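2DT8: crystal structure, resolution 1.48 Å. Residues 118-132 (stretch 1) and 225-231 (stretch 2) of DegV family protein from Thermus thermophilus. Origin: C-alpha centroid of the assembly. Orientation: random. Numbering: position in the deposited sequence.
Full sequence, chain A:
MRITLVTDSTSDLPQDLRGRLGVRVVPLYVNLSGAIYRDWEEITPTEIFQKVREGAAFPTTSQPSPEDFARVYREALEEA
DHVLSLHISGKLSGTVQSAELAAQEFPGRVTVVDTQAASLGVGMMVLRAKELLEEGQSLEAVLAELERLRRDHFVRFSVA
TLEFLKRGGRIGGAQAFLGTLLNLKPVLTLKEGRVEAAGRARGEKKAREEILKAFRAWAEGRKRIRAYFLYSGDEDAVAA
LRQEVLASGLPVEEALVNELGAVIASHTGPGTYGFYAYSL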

# COMPACT_ATOMS: atom_id res chain seq x y z
N ALA A 118 0.94 -0.96 3.02
CA ALA A 118 1.01 0.27 2.23
C ALA A 118 0.60 -0.04 0.79
O ALA A 118 0.65 -1.19 0.36
CB ALA A 118 2.44 0.83 2.27
N SER A 119 0.22 1.00 0.04
CA SER A 119 -0.21 0.86 -1.36
C SER A 119 -1.29 -0.23 -1.47
O SER A 119 -2.16 -0.33 -0.59
CB SER A 119 1.01 0.55 -2.25
OG SER A 119 0.65 0.59 -3.62
N LEU A 120 -1.25 -1.05 -2.52
CA LEU A 120 -2.25 -2.11 -2.67
C LEU A 120 -2.26 -3.15 -1.55
O LEU A 120 -3.14 -4.01 -1.52
CB LEU A 120 -2.12 -2.80 -4.04
CG LEU A 120 -2.83 -2.03 -5.15
CD1 LEU A 120 -2.66 -2.79 -6.46
CD2 LEU A 120 -4.31 -1.88 -4.83
N GLY A 121 -1.28 -3.08 -0.65
CA GLY A 121 -1.29 -3.97 0.50
C GLY A 121 -2.48 -3.57 1.35
O GLY A 121 -3.13 -4.39 2.01
N VAL A 122 -2.78 -2.27 1.36
CA VAL A 122 -3.94 -1.77 2.09
C VAL A 122 -5.15 -1.99 1.19
O VAL A 122 -6.20 -2.48 1.62
CB VAL A 122 -3.82 -0.25 2.38
CG1 VAL A 122 -5.05 0.23 3.14
CG2 VAL A 122 -2.54 0.04 3.16
N GLY A 123 -5.00 -1.64 -0.08
CA GLY A 123 -6.08 -1.80 -1.03
C GLY A 123 -6.67 -3.20 -1.11
O GLY A 123 -7.90 -3.34 -1.19
N MSE A 124 -5.82 -4.22 -1.09
CA MSE A 124 -6.32 -5.60 -1.18
C MSE A 124 -7.16 -5.95 0.04
O MSE A 124 -8.11 -6.73 -0.07
CB MSE A 124 -5.17 -6.61 -1.32
CG MSE A 124 -4.34 -6.79 -0.07
SE MSE A 124 -2.78 -7.85 -0.45
CE MSE A 124 -2.28 -8.21 1.37
N MSE A 125 -6.82 -5.38 1.19
CA MSE A 125 -7.61 -5.66 2.40
C MSE A 125 -8.95 -4.93 2.31
O MSE A 125 -9.97 -5.44 2.76
CB MSE A 125 -6.83 -5.25 3.65
CG MSE A 125 -5.56 -6.04 3.80
SE MSE A 125 -4.76 -5.83 5.52
CE MSE A 125 -3.00 -6.46 5.14
N VAL A 126 -8.95 -3.73 1.73
CA VAL A 126 -10.19 -2.99 1.54
C VAL A 126 -11.10 -3.82 0.63
O VAL A 126 -12.29 -3.98 0.90
CB VAL A 126 -9.92 -1.61 0.90
CG1 VAL A 126 -11.22 -0.96 0.46
CG2 VAL A 126 -9.20 -0.73 1.88
N LEU A 127 -10.54 -4.35 -0.45
CA LEU A 127 -11.31 -5.15 -1.38
C LEU A 127 -11.83 -6.43 -0.72
O LEU A 127 -12.97 -6.84 -0.97
CB LEU A 127 -10.47 -5.49 -2.61
CG LEU A 127 -10.09 -4.29 -3.49
CD1 LEU A 127 -9.16 -4.77 -4.60
CD2 LEU A 127 -11.33 -3.62 -4.08
N ARG A 128 -11.02 -7.06 0.13
CA ARG A 128 -11.46 -8.29 0.79
C ARG A 128 -12.60 -7.98 1.76
O ARG A 128 -13.58 -8.72 1.83
CB ARG A 128 -10.29 -8.93 1.54
CG ARG A 128 -10.64 -10.19 2.33
CD ARG A 128 -11.26 -11.27 1.46
NE ARG A 128 -11.34 -12.53 2.20
CZ ARG A 128 -12.12 -13.55 1.87
NH1 ARG A 128 -12.90 -13.47 0.80
NH2 ARG A 128 -12.13 -14.65 2.61
N ALA A 129 -12.48 -6.87 2.49
CA ALA A 129 -13.53 -6.47 3.43
C ALA A 129 -14.82 -6.21 2.66
O ALA A 129 -15.90 -6.63 3.06
CB ALA A 129 -13.10 -5.22 4.20
N LYS A 130 -14.71 -5.51 1.53
CA LYS A 130 -15.88 -5.21 0.71
C LYS A 130 -16.56 -6.49 0.21
O LYS A 130 -17.78 -6.60 0.24
CB LYS A 130 -15.48 -4.35 -0.49
CG LYS A 130 -16.54 -4.31 -1.57
CD LYS A 130 -17.57 -3.22 -1.34
CE LYS A 130 -17.90 -2.98 0.12
NZ LYS A 130 -18.86 -1.85 0.26
N GLU A 131 -15.75 -7.42 -0.26
CA GLU A 131 -16.23 -8.71 -0.76
C GLU A 131 -17.09 -9.38 0.31
O GLU A 131 -18.21 -9.84 0.05
CB GLU A 131 -15.04 -9.59 -1.13
CG GLU A 131 -15.39 -10.99 -1.59
CD GLU A 131 -14.18 -11.76 -2.04
OE1 GLU A 131 -13.13 -11.67 -1.37
OE2 GLU A 131 -14.28 -12.47 -3.06
N LEU A 132 -16.58 -9.41 1.54
CA LEU A 132 -17.32 -10.04 2.63
C LEU A 132 -18.55 -9.24 3.04
O LEU A 132 -19.62 -9.82 3.28
CB LEU A 132 -16.39 -10.24 3.83
CG LEU A 132 -15.24 -11.22 3.57
CD1 LEU A 132 -14.32 -11.27 4.78
CD2 LEU A 132 -15.79 -12.61 3.26
N ILE A 225 -4.61 -17.92 -4.23
CA ILE A 225 -3.78 -16.77 -3.92
C ILE A 225 -4.17 -15.59 -4.80
O ILE A 225 -4.44 -15.76 -5.99
CB ILE A 225 -2.29 -17.09 -4.18
CG1 ILE A 225 -1.84 -18.25 -3.30
CG2 ILE A 225 -1.44 -15.83 -3.94
CD1 ILE A 225 -0.49 -18.83 -3.66
N ARG A 226 -4.23 -14.41 -4.20
CA ARG A 226 -4.53 -13.17 -4.92
C ARG A 226 -3.29 -12.29 -4.78
O ARG A 226 -2.80 -12.08 -3.67
CB ARG A 226 -5.75 -12.48 -4.33
CG ARG A 226 -7.06 -13.23 -4.58
CD ARG A 226 -8.22 -12.62 -3.81
NE ARG A 226 -9.50 -13.22 -4.22
CZ ARG A 226 -10.65 -13.01 -3.60
NH1 ARG A 226 -10.72 -12.21 -2.54
NH2 ARG A 226 -11.76 -13.59 -4.06
N ALA A 227 -2.79 -11.81 -5.91
CA ALA A 227 -1.59 -10.98 -5.93
C ALA A 227 -1.87 -9.58 -6.48
O ALA A 227 -2.71 -9.38 -7.35
CB ALA A 227 -0.51 -11.66 -6.74
N TYR A 228 -1.07 -8.64 -5.94
CA TYR A 228 -1.28 -7.26 -6.36
C TYR A 228 0.11 -6.65 -6.70
O TYR A 228 0.97 -6.50 -5.85
CB TYR A 228 -1.97 -6.50 -5.20
CG TYR A 228 -3.28 -7.14 -4.92
CD1 TYR A 228 -3.33 -8.29 -4.13
CD2 TYR A 228 -4.45 -6.63 -5.48
CE1 TYR A 228 -4.55 -8.91 -3.89
CE2 TYR A 228 -5.66 -7.26 -5.25
CZ TYR A 228 -5.71 -8.40 -4.46
OH TYR A 228 -6.92 -9.03 -4.24
N PHE A 229 0.24 -6.31 -8.00
CA PHE A 229 1.53 -5.82 -8.44
C PHE A 229 1.56 -4.30 -8.54
O PHE A 229 0.58 -3.67 -8.93
CB PHE A 229 1.85 -6.43 -9.81
CG PHE A 229 1.99 -7.92 -9.78
CD1 PHE A 229 0.87 -8.74 -9.78
CD2 PHE A 229 3.25 -8.50 -9.68
CE1 PHE A 229 1.00 -10.13 -9.68
CE2 PHE A 229 3.40 -9.89 -9.58
CZ PHE A 229 2.27 -10.70 -9.58
N LEU A 230 2.71 -3.74 -8.19
CA LEU A 230 2.89 -2.29 -8.15
C LEU A 230 4.21 -1.83 -8.77
O LEU A 230 5.22 -2.53 -8.74
CB LEU A 230 2.90 -1.83 -6.69
CG LEU A 230 1.60 -2.12 -5.92
CD1 LEU A 230 1.87 -2.18 -4.42
CD2 LEU A 230 0.58 -1.04 -6.27
N TYR A 231 4.12 -0.64 -9.39
CA TYR A 231 5.33 -0.08 -9.96
C TYR A 231 5.36 1.45 -10.10
O TYR A 231 4.35 2.13 -9.98
CB TYR A 231 5.52 -0.52 -11.45
CG TYR A 231 4.44 0.07 -12.28
CD1 TYR A 231 3.19 -0.54 -12.33
CD2 TYR A 231 4.67 1.23 -13.03
CE1 TYR A 231 2.17 -0.00 -13.11
CE2 TYR A 231 3.66 1.76 -13.82
CZ TYR A 231 2.42 1.15 -13.86
OH TYR A 231 1.41 1.68 -14.64
O HOH W 1 -8.67 -8.60 -2.09

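A helix, 120-132, lies across a strand, 225-231, with their N-to-C directions 144° apart and their axes 9.0 Å apart at closest approach. The strand's alternation sets the first rule: Arg226, Tyr228 and Leu230 point their CA-to-CB bonds toward the helix, while Ala227 and Phe229 point away. Because the two elements run roughly antiparallel, the start of the helix meets Leu230 and its later turns meet Arg226. The helix answers with Leu120, Met124, Leu127 and Glu131, spaced by three or four residues so that they fall along one side.

Tyr228 sits at the centre and has the largest covered area. With chi1 at -61° (m) and chi2 at 82°, its ring lies beneath the helix, and Met124 CB stands 3.6 Å from the centroid of the Tyr228 ring, only 16° off the normal, a CH-pi contact over one face. Met124, a selenomethionine, takes the p rotamer (chi1 71°), then runs extended with chi2 and chi3 both t. The backbone sets Met124 CB over the face of the Tyr228 ring; the p, t, t conformation then leads the end of the chain away. Met124 SE remains 4.6 Å from the centroid of the Tyr228 ring, obliquely placed. The phenol need not be left unpaired at the helix: one water lies 2.8 Å from Tyr228 OH and donates to Met124 O, also at 2.8 Å, tying the hydroxyl to the helix backbone.

Closest to the strand backbone is the Leu120 turn, where Leu120 CA is 6.4 Å from Tyr228 CA. Here Leu120 CB meets Tyr228 CB at 3.9 Å, and the m, t conformation carries Leu120 CD1 to 3.7 Å from Leu230 CD2, with CD1 also at the edge of the tyrosine ring. Gly123 leaves room for this leucine: an ideal CB there would come within 2.8 Å of Leu120 CD2. Leu127 closes the apolar patch more loosely, its CD1 4.3 Å from Tyr228 CE2.

The far end is ionic. Arg226 leaves the strand at chi1 -69° (m) and then stays t through chi2 and chi3, an extended reach that Glu131 matches with chi1 and chi2 both t. Their planar groups meet as a two-pronged salt bridge: Arg226 NH1 donates to Glu131 OE1 at 2.7 Å and 175°, and Arg226 NH2 to Glu131 OE2 at 2.9 Å. Arg128 bends at chi2 (57°, p) and brings its NH1 to 2.8 Å from the same Glu131 OE1. The two like charges, Arg128 NH1 and Arg226 NH1, thus lie 4.2 Å apart with a shared carboxylate oxygen to offset their repulsion.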